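Local structure of capsular polysaccharide export system protein KpsC (Thermosulfurimonas dismutans, 6MGB) at residues A[162-165]-A[169-172]; A[178-183]-A[243-248]; A[198-201]-A[205-208]; A[260-263]-A[267-270]. The protein transfers Kdo sugars in beta(2,4) linkage, probably from a CMP-activated donor, to build the conserved glycolipid on which Gram-negative capsules are mounted. All coordinates share one frame; numbering follows the deposited sequence.

Contact 1 (A[162-165]-A[169-172]). With C5P (cytidine-5'-monophosphate), chain D.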
loop_
_atom_site.group_PDB
_atom_site.type_symbol
_atom_site.label_atom_id
_atom_site.label_comp_id
_atom_site.label_asym_id
_atom_site.label_seq_id
_atom_site.Cartn_x
_atom_site.Cartn_y
_atom_site.Cartn_z
ATOM N N ILE A 162 -4.468 -13.784 3.260
ATOM C CA ILE A 162 -4.943 -12.405 3.231
ATOM C C ILE A 162 -5.910 -12.257 2.064
ATOM O O ILE A 162 -5.556 -12.530 0.912
ATOM C CB ILE A 162 -3.775 -11.412 3.113
ATOM C CG1 ILE A 162 -2.831 -11.562 4.311
ATOM C CG2 ILE A 162 -4.297 -9.974 3.015
ATOM C CD1 ILE A 162 -1.557 -10.750 4.206
ATOM N N ASP A 163 -7.133 -11.824 2.359
ATOM C CA ASP A 163 -8.105 -11.536 1.317
ATOM C C ASP A 163 -8.036 -10.056 0.959
ATOM O O ASP A 163 -7.560 -9.226 1.736
ATOM C CB ASP A 163 -9.520 -11.910 1.768
ATOM C CG ASP A 163 -10.490 -12.046 0.604
ATOM O OD1 ASP A 163 -10.030 -12.181 -0.548
ATOM O OD2 ASP A 163 -11.718 -12.020 0.840
ATOM N N GLN A 164 -8.513 -9.731 -0.240
ATOM C CA GLN A 164 -8.479 -8.367 -0.747
ATOM C C GLN A 164 -9.862 -7.983 -1.259
ATOM O O GLN A 164 -10.797 -8.792 -1.263
ATOM C CB GLN A 164 -7.411 -8.222 -1.837
ATOM C CG GLN A 164 -5.998 -8.259 -1.283
ATOM C CD GLN A 164 -4.944 -8.381 -2.363
ATOM O OE1 GLN A 164 -4.268 -9.403 -2.475
ATOM N NE2 GLN A 164 -4.794 -7.333 -3.163
ATOM N N THR A 165 -9.994 -6.725 -1.674
ATOM C CA THR A 165 -11.262 -6.199 -2.158
ATOM C C THR A 165 -11.371 -6.406 -3.660
ATOM O O THR A 165 -10.405 -6.197 -4.401
ATOM C CB THR A 165 -11.396 -4.708 -1.842
ATOM O OG1 THR A 165 -10.403 -3.972 -2.565
ATOM C CG2 THR A 165 -11.231 -4.454 -0.352
ATOM N N MET A 169 -6.832 -2.802 -8.063
ATOM C CA MET A 169 -5.954 -2.749 -9.227
ATOM C C MET A 169 -4.616 -3.430 -8.977
ATOM O O MET A 169 -3.960 -3.848 -9.937
ATOM C CB MET A 169 -5.710 -1.297 -9.649
ATOM C CG MET A 169 -6.946 -0.551 -10.139
ATOM S SD MET A 169 -7.682 -1.228 -11.647
ATOM C CE MET A 169 -6.307 -1.210 -12.794
ATOM N N SER A 170 -4.187 -3.550 -7.718
ATOM C CA SER A 170 -2.895 -4.164 -7.436
ATOM C C SER A 170 -2.867 -5.649 -7.775
ATOM O O SER A 170 -1.779 -6.230 -7.845
ATOM C CB SER A 170 -2.524 -3.964 -5.966
ATOM O OG SER A 170 -3.307 -4.788 -5.119
ATOM N N VAL A 171 -4.026 -6.271 -7.985
ATOM C CA VAL A 171 -4.060 -7.682 -8.357
ATOM C C VAL A 171 -3.623 -7.857 -9.807
ATOM O O VAL A 171 -2.595 -8.481 -10.093
ATOM C CB VAL A 171 -5.463 -8.265 -8.114
ATOM C CG1 VAL A 171 -5.571 -9.680 -8.671
ATOM C CG2 VAL A 171 -5.779 -8.258 -6.627
ATOM N N ARG A 172 -4.394 -7.302 -10.745
ATOM C CA ARG A 172 -4.084 -7.512 -12.157
ATOM C C ARG A 172 -2.833 -6.749 -12.573
ATOM O O ARG A 172 -2.046 -7.242 -13.388
ATOM C CB ARG A 172 -5.280 -7.129 -13.026
ATOM C CG ARG A 172 -6.356 -8.204 -13.048
ATOM C CD ARG A 172 -7.426 -7.947 -14.094
ATOM N NE ARG A 172 -8.336 -9.088 -14.219
ATOM C CZ ARG A 172 -8.253 -10.036 -15.152
ATOM N NH1 ARG A 172 -7.307 -10.002 -16.082
ATOM N NH2 ARG A 172 -9.134 -11.029 -15.160
HETATM O O3P C5P D . -3.512 -3.440 0.043
HETATM P P C5P D . -4.835 -3.667 0.736
HETATM O O1P C5P D . -5.262 -5.116 0.518
HETATM O O2P C5P D . -5.999 -2.760 0.386
HETATM O "O5'" C5P D . -4.538 -3.503 2.289
HETATM C "C5'" C5P D . -4.534 -2.228 2.914
HETATM C "C4'" C5P D . -4.356 -2.367 4.404
HETATM O "O4'" C5P D . -5.582 -2.885 4.982
HETATM C "C3'" C5P D . -3.287 -3.358 4.843
HETATM O "O3'" C5P D . -1.989 -2.788 4.859
HETATM C "C2'" C5P D . -3.770 -3.795 6.221
HETATM O "O2'" C5P D . -3.414 -2.846 7.216
HETATM C "C1'" C5P D . -5.288 -3.776 6.037
HETATM N N1 C5P D . -5.821 -5.113 5.682
HETATM C C2 C5P D . -6.474 -5.970 6.722
HETATM N N3 C5P D . -7.011 -7.326 6.349
HETATM C C4 C5P D . -6.907 -7.812 4.976
HETATM C C5 C5P D . -6.257 -6.958 3.941
HETATM C C6 C5P D . -5.720 -5.604 4.315
HETATM O O2 C5P D . -6.562 -5.583 7.835
HETATM N N4 C5P D . -7.426 -9.127 4.614
#
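Q164 and V171 face each other across the turn that follows strand 158-162, and the touch is made by the end of the glutamine: NE2 lies 3.7 Å from CG2 of V171. The same nitrogen comes within 3.5 Å of S170 OG, a van der Waals approach; its bonds go to D168 OD2, just before the short helix, and to S246 OG. S170 holds OG between its backbone N and carbonyl carbon (chi1 73°), where it too pairs with S246 OG, so one serine serves both sides of the contact. In Q164, CG stands anti to its own carbonyl carbon (chi1 -72°), which sets it 3.7 Å from C5P O1P, and the extended chain beyond carries the amide on to the helix. On V171 the branch that meets the amide is the one beside its backbone N.

The base of the nucleotide is read one residue earlier. C5P N4 donates to the carbonyl O of D163 at 2.9 Å with an angle of 152°, while I162 CG2 packs 3.6 Å from the same N4. The carboxylate of D163 turns elsewhere, to the backbone N of L214 and of A215. Helix 169-172 lies against the loop that follows strand 158-162, with F181 of helix 180-191 touching both Q164 and V171, and strand 241-244 flanking I162.

Contact 2 (A[178-183]-A[243-248]). With C5P (cytidine-5'-monophosphate), chain D.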
loop_
_atom_site.group_PDB
_atom_site.type_symbol
_atom_site.label_atom_id
_atom_site.label_comp_id
_atom_site.label_asym_id
_atom_site.label_seq_id
_atom_site.Cartn_x
_atom_site.Cartn_y
_atom_site.Cartn_z
ATOM N N GLU A 178 -8.303 -12.810 -10.738
ATOM C CA GLU A 178 -9.256 -13.232 -9.718
ATOM C C GLU A 178 -9.020 -14.679 -9.307
ATOM O O GLU A 178 -9.176 -15.033 -8.132
ATOM C CB GLU A 178 -10.688 -13.051 -10.229
ATOM C CG GLU A 178 -11.087 -11.603 -10.527
ATOM C CD GLU A 178 -10.443 -11.048 -11.786
ATOM O OE1 GLU A 178 -10.268 -11.815 -12.755
ATOM O OE2 GLU A 178 -10.104 -9.846 -11.807
ATOM N N ASP A 179 -8.638 -15.531 -10.257
ATOM C CA ASP A 179 -8.451 -16.948 -9.976
ATOM C C ASP A 179 -7.156 -17.236 -9.227
ATOM O O ASP A 179 -7.000 -18.342 -8.697
ATOM C CB ASP A 179 -8.491 -17.742 -11.286
ATOM C CG ASP A 179 -8.941 -19.177 -11.088
ATOM O OD1 ASP A 179 -8.214 -20.098 -11.515
ATOM O OD2 ASP A 179 -10.017 -19.388 -10.487
ATOM N N THR A 180 -6.231 -16.274 -9.165
ATOM C CA THR A 180 -5.024 -16.452 -8.364
ATOM C C THR A 180 -5.357 -16.691 -6.897
ATOM O O THR A 180 -4.628 -17.411 -6.204
ATOM C CB THR A 180 -4.121 -15.225 -8.507
ATOM O OG1 THR A 180 -3.917 -14.945 -9.898
ATOM C CG2 THR A 180 -2.776 -15.459 -7.831
ATOM N N PHE A 181 -6.448 -16.103 -6.405
ATOM C CA PHE A 181 -6.826 -16.301 -5.009
ATOM C C PHE A 181 -7.233 -17.747 -4.750
ATOM O O PHE A 181 -6.937 -18.300 -3.683
ATOM C CB PHE A 181 -7.949 -15.335 -4.638
ATOM C CG PHE A 181 -7.488 -13.919 -4.473
ATOM C CD1 PHE A 181 -7.426 -13.063 -5.560
ATOM C CD2 PHE A 181 -7.099 -13.447 -3.230
ATOM C CE1 PHE A 181 -6.992 -11.760 -5.409
ATOM C CE2 PHE A 181 -6.664 -12.146 -3.073
ATOM C CZ PHE A 181 -6.610 -11.302 -4.163
ATOM N N ARG A 182 -7.913 -18.378 -5.710
ATOM C CA ARG A 182 -8.245 -19.793 -5.565
ATOM C C ARG A 182 -6.989 -20.655 -5.592
ATOM O O ARG A 182 -6.855 -21.592 -4.797
ATOM C CB ARG A 182 -9.217 -20.227 -6.662
ATOM C CG ARG A 182 -9.671 -21.674 -6.542
ATOM C CD ARG A 182 -10.832 -21.975 -7.476
ATOM N NE ARG A 182 -10.478 -21.805 -8.884
ATOM C CZ ARG A 182 -9.939 -22.753 -9.644
ATOM N NH1 ARG A 182 -9.677 -23.954 -9.143
ATOM N NH2 ARG A 182 -9.656 -22.500 -10.913
ATOM N N GLU A 183 -6.056 -20.353 -6.499
ATOM C CA GLU A 183 -4.792 -21.082 -6.523
ATOM C C GLU A 183 -4.040 -20.911 -5.210
ATOM O O GLU A 183 -3.470 -21.872 -4.680
ATOM C CB GLU A 183 -3.938 -20.598 -7.696
ATOM C CG GLU A 183 -2.642 -21.369 -7.887
ATOM C CD GLU A 183 -1.814 -20.838 -9.041
ATOM O OE1 GLU A 183 -2.015 -19.669 -9.434
ATOM O OE2 GLU A 183 -0.964 -21.591 -9.558
ATOM N N TYR A 243 0.152 -15.851 3.454
ATOM C CA TYR A 243 -0.124 -15.993 2.028
ATOM C C TYR A 243 -0.867 -14.761 1.533
ATOM O O TYR A 243 -1.863 -14.351 2.137
ATOM C CB TYR A 243 -0.958 -17.245 1.749
ATOM C CG TYR A 243 -0.211 -18.552 1.900
ATOM C CD1 TYR A 243 0.028 -19.097 3.154
ATOM C CD2 TYR A 243 0.235 -19.251 0.786
ATOM C CE1 TYR A 243 0.704 -20.294 3.296
ATOM C CE2 TYR A 243 0.911 -20.447 0.918
ATOM C CZ TYR A 243 1.142 -20.965 2.173
ATOM O OH TYR A 243 1.815 -22.156 2.303
ATOM N N THR A 244 -0.389 -14.179 0.431
ATOM C CA THR A 244 -1.002 -12.981 -0.126
ATOM C C THR A 244 -0.796 -12.954 -1.634
ATOM O O THR A 244 0.173 -13.514 -2.155
ATOM C CB THR A 244 -0.423 -11.703 0.501
ATOM O OG1 THR A 244 -1.209 -10.571 0.109
ATOM C CG2 THR A 244 1.028 -11.485 0.067
ATOM N N VAL A 245 -1.722 -12.294 -2.328
ATOM C CA VAL A 245 -1.582 -12.037 -3.758
ATOM C C VAL A 245 -0.804 -10.741 -3.930
ATOM O O VAL A 245 0.319 -10.742 -4.448
ATOM C CB VAL A 245 -2.951 -11.963 -4.464
ATOM C CG1 VAL A 245 -2.778 -11.552 -5.926
ATOM C CG2 VAL A 245 -3.677 -13.300 -4.376
ATOM N N SER A 246 -1.393 -9.620 -3.481
ATOM C CA SER A 246 -0.750 -8.321 -3.662
ATOM C C SER A 246 -1.093 -7.311 -2.568
ATOM O O SER A 246 -0.887 -6.108 -2.778
ATOM C CB SER A 246 -1.147 -7.723 -5.019
ATOM O OG SER A 246 -2.541 -7.463 -5.064
ATOM N N SER A 247 -1.591 -7.751 -1.415
ATOM C CA SER A 247 -2.059 -6.827 -0.392
ATOM C C SER A 247 -0.896 -6.120 0.300
ATOM O O SER A 247 0.180 -6.690 0.501
ATOM C CB SER A 247 -2.894 -7.574 0.648
ATOM O OG SER A 247 -3.256 -6.724 1.721
ATOM N N GLN A 248 -1.130 -4.860 0.681
ATOM C CA GLN A 248 -0.162 -4.149 1.511
ATOM C C GLN A 248 0.054 -4.860 2.839
ATOM O O GLN A 248 1.112 -4.711 3.460
ATOM C CB GLN A 248 -0.628 -2.712 1.757
ATOM C CG GLN A 248 0.285 -1.907 2.679
ATOM C CD GLN A 248 -0.223 -0.500 2.918
ATOM O OE1 GLN A 248 -0.994 0.039 2.124
ATOM N NE2 GLN A 248 0.202 0.101 4.022
HETATM O O3P C5P D . -3.512 -3.440 0.043
HETATM P P C5P D . -4.835 -3.667 0.736
HETATM O O1P C5P D . -5.262 -5.116 0.518
HETATM O O2P C5P D . -5.999 -2.760 0.386
HETATM O "O5'" C5P D . -4.538 -3.503 2.289
HETATM C "C5'" C5P D . -4.534 -2.228 2.914
HETATM C "C4'" C5P D . -4.356 -2.367 4.404
HETATM O "O4'" C5P D . -5.582 -2.885 4.982
HETATM C "C3'" C5P D . -3.287 -3.358 4.843
HETATM O "O3'" C5P D . -1.989 -2.788 4.859
HETATM C "C2'" C5P D . -3.770 -3.795 6.221
HETATM O "O2'" C5P D . -3.414 -2.846 7.216
HETATM C "C1'" C5P D . -5.288 -3.776 6.037
HETATM N N1 C5P D . -5.821 -5.113 5.682
HETATM C C2 C5P D . -6.474 -5.970 6.722
HETATM N N3 C5P D . -7.011 -7.326 6.349
HETATM C C4 C5P D . -6.907 -7.812 4.976
HETATM C C5 C5P D . -6.257 -6.958 3.941
HETATM C C6 C5P D . -5.720 -5.604 4.315
HETATM O O2 C5P D . -6.562 -5.583 7.835
HETATM N N4 C5P D . -7.426 -9.127 4.614
#
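The phosphate end of the CMP pocket is built on the turn that leaves strand 241-244, and this contact is the packing behind it. V245 presses its CG2 methyl onto one face of the F181 ring, nearly over the centre: the methyl carbon is 3.4 Å from the ring centroid and only 11° off the normal, a CH-pi contact. CG2 takes this place by standing anti to the V245 carbonyl carbon, with CG1 anti to the backbone N (chi1 174°). T180 adds a looser touch, CG2 to V245 CG2 at 4.2 Å. The F181 ring also stacks with Y213.

Beyond V245 the chain turns into helix 248-255, with S247 as its N-cap, placing the phosphate at a helix start, consistent with the GT-B clan. T244 OG1 accepts from S247 N at 3.2 Å in an ST motif that steadies the turn. S247 OG bonds C5P O1P at 2.8 Å and also caps the backbone N of M249. Q248 N donates to O3P at 2.8 Å and almost straight, 173°; the helix dipole would probably add to the attraction. Further along Q248, CG lies 3.3 Å from C5P O3', and its amide is held by F76 O and K140 NZ.

Contact 3 (A[198-201]-A[205-208]). With C5P (cytidine-5'-monophosphate), chain D.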
loop_
_atom_site.group_PDB
_atom_site.type_symbol
_atom_site.label_atom_id
_atom_site.label_comp_id
_atom_site.label_asym_id
_atom_site.label_seq_id
_atom_site.Cartn_x
_atom_site.Cartn_y
_atom_site.Cartn_z
ATOM N N TYR A 198 -6.527 -20.042 8.268
ATOM C CA TYR A 198 -7.289 -18.840 8.570
ATOM C C TYR A 198 -7.278 -17.899 7.373
ATOM O O TYR A 198 -6.250 -17.737 6.708
ATOM C CB TYR A 198 -6.724 -18.118 9.796
ATOM C CG TYR A 198 -6.927 -18.860 11.096
ATOM C CD1 TYR A 198 -6.042 -19.849 11.500
ATOM C CD2 TYR A 198 -7.999 -18.561 11.928
ATOM C CE1 TYR A 198 -6.223 -20.527 12.690
ATOM C CE2 TYR A 198 -8.188 -19.234 13.119
ATOM C CZ TYR A 198 -7.295 -20.214 13.496
ATOM O OH TYR A 198 -7.477 -20.891 14.681
ATOM N N VAL A 199 -8.428 -17.285 7.108
ATOM C CA VAL A 199 -8.585 -16.283 6.061
ATOM C C VAL A 199 -9.031 -14.987 6.721
ATOM O O VAL A 199 -10.037 -14.969 7.440
ATOM C CB VAL A 199 -9.604 -16.728 4.994
ATOM C CG1 VAL A 199 -9.858 -15.611 3.985
ATOM C CG2 VAL A 199 -9.126 -17.985 4.288
ATOM N N LYS A 200 -8.296 -13.906 6.469
ATOM C CA LYS A 200 -8.625 -12.596 7.022
ATOM C C LYS A 200 -9.331 -11.781 5.945
ATOM O O LYS A 200 -8.735 -11.446 4.916
ATOM C CB LYS A 200 -7.377 -11.877 7.527
ATOM C CG LYS A 200 -7.637 -10.459 8.034
ATOM C CD LYS A 200 -8.804 -10.419 9.016
ATOM C CE LYS A 200 -8.931 -9.072 9.708
ATOM N NZ LYS A 200 -8.972 -7.938 8.746
ATOM N N VAL A 201 -10.604 -11.464 6.188
ATOM C CA VAL A 201 -11.370 -10.647 5.259
ATOM C C VAL A 201 -10.927 -9.193 5.366
ATOM O O VAL A 201 -10.565 -8.702 6.444
ATOM C CB VAL A 201 -12.877 -10.796 5.540
ATOM C CG1 VAL A 201 -13.694 -9.852 4.670
ATOM C CG2 VAL A 201 -13.316 -12.239 5.313
ATOM N N VAL A 205 -14.471 -4.920 3.192
ATOM C CA VAL A 205 -15.492 -5.934 2.960
ATOM C C VAL A 205 -16.269 -6.209 4.241
ATOM O O VAL A 205 -17.477 -6.465 4.202
ATOM C CB VAL A 205 -14.847 -7.214 2.397
ATOM C CG1 VAL A 205 -15.861 -8.352 2.328
ATOM C CG2 VAL A 205 -14.266 -6.946 1.017
ATOM N N ILE A 206 -15.592 -6.162 5.388
ATOM C CA ILE A 206 -16.274 -6.344 6.667
ATOM C C ILE A 206 -17.357 -5.286 6.841
ATOM O O ILE A 206 -18.487 -5.590 7.241
ATOM C CB ILE A 206 -15.255 -6.310 7.822
ATOM C CG1 ILE A 206 -14.319 -7.519 7.727
ATOM C CG2 ILE A 206 -15.966 -6.286 9.172
ATOM C CD1 ILE A 206 -13.187 -7.520 8.738
ATOM N N VAL A 207 -17.029 -4.025 6.539
ATOM C CA VAL A 207 -17.996 -2.937 6.692
ATOM C C VAL A 207 -19.007 -2.885 5.559
ATOM O O VAL A 207 -19.829 -1.960 5.522
ATOM C CB VAL A 207 -17.290 -1.569 6.807
ATOM C CG1 VAL A 207 -16.450 -1.511 8.075
ATOM C CG2 VAL A 207 -16.432 -1.290 5.580
ATOM N N GLY A 208 -18.976 -3.844 4.634
ATOM C CA GLY A 208 -19.996 -3.951 3.613
ATOM C C GLY A 208 -19.875 -2.979 2.463
ATOM O O GLY A 208 -20.820 -2.861 1.673
HETATM O O3P C5P D . -3.512 -3.440 0.043
HETATM P P C5P D . -4.835 -3.667 0.736
HETATM O O1P C5P D . -5.262 -5.116 0.518
HETATM O O2P C5P D . -5.999 -2.760 0.386
HETATM O "O5'" C5P D . -4.538 -3.503 2.289
HETATM C "C5'" C5P D . -4.534 -2.228 2.914
HETATM C "C4'" C5P D . -4.356 -2.367 4.404
HETATM O "O4'" C5P D . -5.582 -2.885 4.982
HETATM C "C3'" C5P D . -3.287 -3.358 4.843
HETATM O "O3'" C5P D . -1.989 -2.788 4.859
HETATM C "C2'" C5P D . -3.770 -3.795 6.221
HETATM O "O2'" C5P D . -3.414 -2.846 7.216
HETATM C "C1'" C5P D . -5.288 -3.776 6.037
HETATM N N1 C5P D . -5.821 -5.113 5.682
HETATM C C2 C5P D . -6.474 -5.970 6.722
HETATM N N3 C5P D . -7.011 -7.326 6.349
HETATM C C4 C5P D . -6.907 -7.812 4.976
HETATM C C5 C5P D . -6.257 -6.958 3.941
HETATM C C6 C5P D . -5.720 -5.604 4.315
HETATM O O2 C5P D . -6.562 -5.583 7.835
HETATM N N4 C5P D . -7.426 -9.127 4.614
#
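Apolar packing joins the two segments. V201 points its CG1 methyl at V205, whose own CG1 is 3.5 Å away, the two side chains crossing at about a right angle. In each valine it is the branch anti to the backbone N (chi1 175° in V201) that reaches across. The V201 methyl also meets I206, CG1 to CG1 at 3.9 Å, while I206 CD1 rests 3.7 Å from the V201 carbonyl O.

These residues belong to the beta-alpha-beta unit of strand 196-200, helix 203-206 and strand 224-226. The helix is brief and closes with a Schellman motif, G208 taking the positive phi and its N bonding back to V205 O.

Polar bonds gather instead on K200, at the strand's end, and most serve the cytosine. Bent at chi2 and chi4, its chain folds back so that NZ donates to the carbonyl O of V201 at 2.9 Å, nearly along the C=O axis, and to N3 of C5P at 3.2 Å; a weak bond reaches O2 of the base. K200 O accepts from C5P N4 in a weak bond, short at 2.7 Å but bent to 124°. H202, two residues on, also bonds the nucleotide, through NE2.

Contact 4 (A[260-263]-A[267-270])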
loop_
_atom_site.group_PDB
_atom_site.type_symbol
_atom_site.label_atom_id
_atom_site.label_comp_id
_atom_site.label_asym_id
_atom_site.label_seq_id
_atom_site.Cartn_x
_atom_site.Cartn_y
_atom_site.Cartn_z
ATOM N N VAL A 260 6.548 -14.429 3.989
ATOM C CA VAL A 260 5.478 -13.917 3.142
ATOM C C VAL A 260 5.575 -14.603 1.787
ATOM O O VAL A 260 6.583 -14.471 1.083
ATOM C CB VAL A 260 5.550 -12.390 3.003
ATOM C CG1 VAL A 260 4.477 -11.882 2.052
ATOM C CG2 VAL A 260 5.390 -11.737 4.370
ATOM N N ILE A 261 4.523 -15.331 1.425
ATOM C CA ILE A 261 4.458 -16.055 0.162
ATOM C C ILE A 261 3.541 -15.262 -0.761
ATOM O O ILE A 261 2.332 -15.165 -0.521
ATOM C CB ILE A 261 3.960 -17.493 0.365
ATOM C CG1 ILE A 261 4.797 -18.180 1.453
ATOM C CG2 ILE A 261 4.032 -18.269 -0.943
ATOM C CD1 ILE A 261 4.328 -19.565 1.832
ATOM N N CYS A 262 4.121 -14.684 -1.812
ATOM C CA CYS A 262 3.413 -13.784 -2.713
ATOM C C CYS A 262 3.019 -14.518 -3.985
ATOM O O CYS A 262 3.864 -15.140 -4.638
ATOM C CB CYS A 262 4.283 -12.575 -3.069
ATOM S SG CYS A 262 4.710 -11.510 -1.687
ATOM N N PHE A 263 1.738 -14.427 -4.344
ATOM C CA PHE A 263 1.240 -15.018 -5.577
ATOM C C PHE A 263 1.062 -14.001 -6.695
ATOM O O PHE A 263 0.910 -14.399 -7.856
ATOM C CB PHE A 263 -0.081 -15.744 -5.307
ATOM C CG PHE A 263 0.097 -17.018 -4.539
ATOM C CD1 PHE A 263 0.555 -16.992 -3.232
ATOM C CD2 PHE A 263 -0.163 -18.240 -5.127
ATOM C CE1 PHE A 263 0.738 -18.159 -2.525
ATOM C CE2 PHE A 263 0.011 -19.409 -4.423
ATOM C CZ PHE A 263 0.462 -19.369 -3.118
ATOM N N PHE A 267 4.473 -4.281 -4.646
ATOM C CA PHE A 267 5.623 -3.382 -4.671
ATOM C C PHE A 267 6.803 -3.947 -3.893
ATOM O O PHE A 267 7.956 -3.614 -4.188
ATOM C CB PHE A 267 5.229 -2.009 -4.119
ATOM C CG PHE A 267 4.879 -2.011 -2.655
ATOM C CD1 PHE A 267 5.846 -1.747 -1.697
ATOM C CD2 PHE A 267 3.583 -2.262 -2.236
ATOM C CE1 PHE A 267 5.528 -1.738 -0.350
ATOM C CE2 PHE A 267 3.260 -2.254 -0.890
ATOM C CZ PHE A 267 4.236 -1.992 0.052
ATOM N N TYR A 268 6.542 -4.806 -2.912
ATOM C CA TYR A 268 7.579 -5.343 -2.042
ATOM C C TYR A 268 8.075 -6.715 -2.481
ATOM O O TYR A 268 8.971 -7.269 -1.835
ATOM C CB TYR A 268 7.063 -5.424 -0.602
ATOM C CG TYR A 268 5.768 -6.185 -0.472
ATOM C CD1 TYR A 268 4.548 -5.534 -0.587
ATOM C CD2 TYR A 268 5.765 -7.553 -0.251
ATOM C CE1 TYR A 268 3.360 -6.225 -0.474
ATOM C CE2 TYR A 268 4.585 -8.253 -0.139
ATOM C CZ TYR A 268 3.382 -7.584 -0.253
ATOM O OH TYR A 268 2.198 -8.273 -0.145
ATOM N N ALA A 269 7.515 -7.277 -3.545
ATOM C CA ALA A 269 7.949 -8.570 -4.050
ATOM C C ALA A 269 9.072 -8.396 -5.069
ATOM O O ALA A 269 9.259 -7.324 -5.649
ATOM C CB ALA A 269 6.777 -9.317 -4.688
ATOM N N GLY A 270 9.824 -9.473 -5.276
ATOM C CA GLY A 270 10.876 -9.486 -6.273
ATOM C C GLY A 270 12.180 -8.850 -5.850
ATOM O O GLY A 270 13.041 -8.620 -6.708
#
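Strand 259-262 belongs to the six-stranded parallel sheet of the nucleotide-binding, Rossmann-like half of this GT-B-clan enzyme, and the loop that follows it folds back so that Y268 lies beside the strand. The two segments meet through C262, V260, Y268 and A269, all buried, with no hydrogen bond between the two segments.

The thiol makes the nearest approach: C262 SG is 3.6 Å from CE2 of Y268. Measured to the ring centroid the separation is 4.8 Å, and the sulfur stands 65° off the ring normal, so this sulfur-aromatic contact is oblique. C262 holds SG anti to its carbonyl carbon and beside its backbone N (chi1 -64°), which also sets the sulfur 4.3 Å from the CB of A269. Two residues earlier on the same side of the strand, V260 offers CG1 to the same ring carbon at 4.2 Å.

On the loop side, Y268 CG sits between its backbone N and carbonyl carbon (chi1 54°), swinging the ring toward strands 259-262 and 241-244, where T244 packs against it. A face of the neighbouring F267 ring receives CD1 of Y268, and F267 in turn stacks on F76. C262 and A269 both also touch T274, just before strand 275-276, and D276 within it. The tyrosine OH hydrogen-bonds the carbonyl O of S247, a residue that binds CMP.

In the fold
Contacts 1, 2 and 4 are buried, while contact 3 is partly buried, its centre about 17 Å from the centre of the chain. All four border the same parallel sheet, each with a segment at or just past a strand end; the first three of these ends line the CMP site. Contacts 1 and 2 are the most tightly coupled, their centres about 6 Å apart, and are joined by the salt bridge of R172 with E178. Contacts 1 and 3 both bind the cytosine, sharing its amino group, from the ends of neighbouring strands; contact 2 takes the phosphate. Contact 4 is apolar and sulfur-aromatic and does not touch the ligand, joining contact 2 through neighbouring strands 241-244 and 259-262.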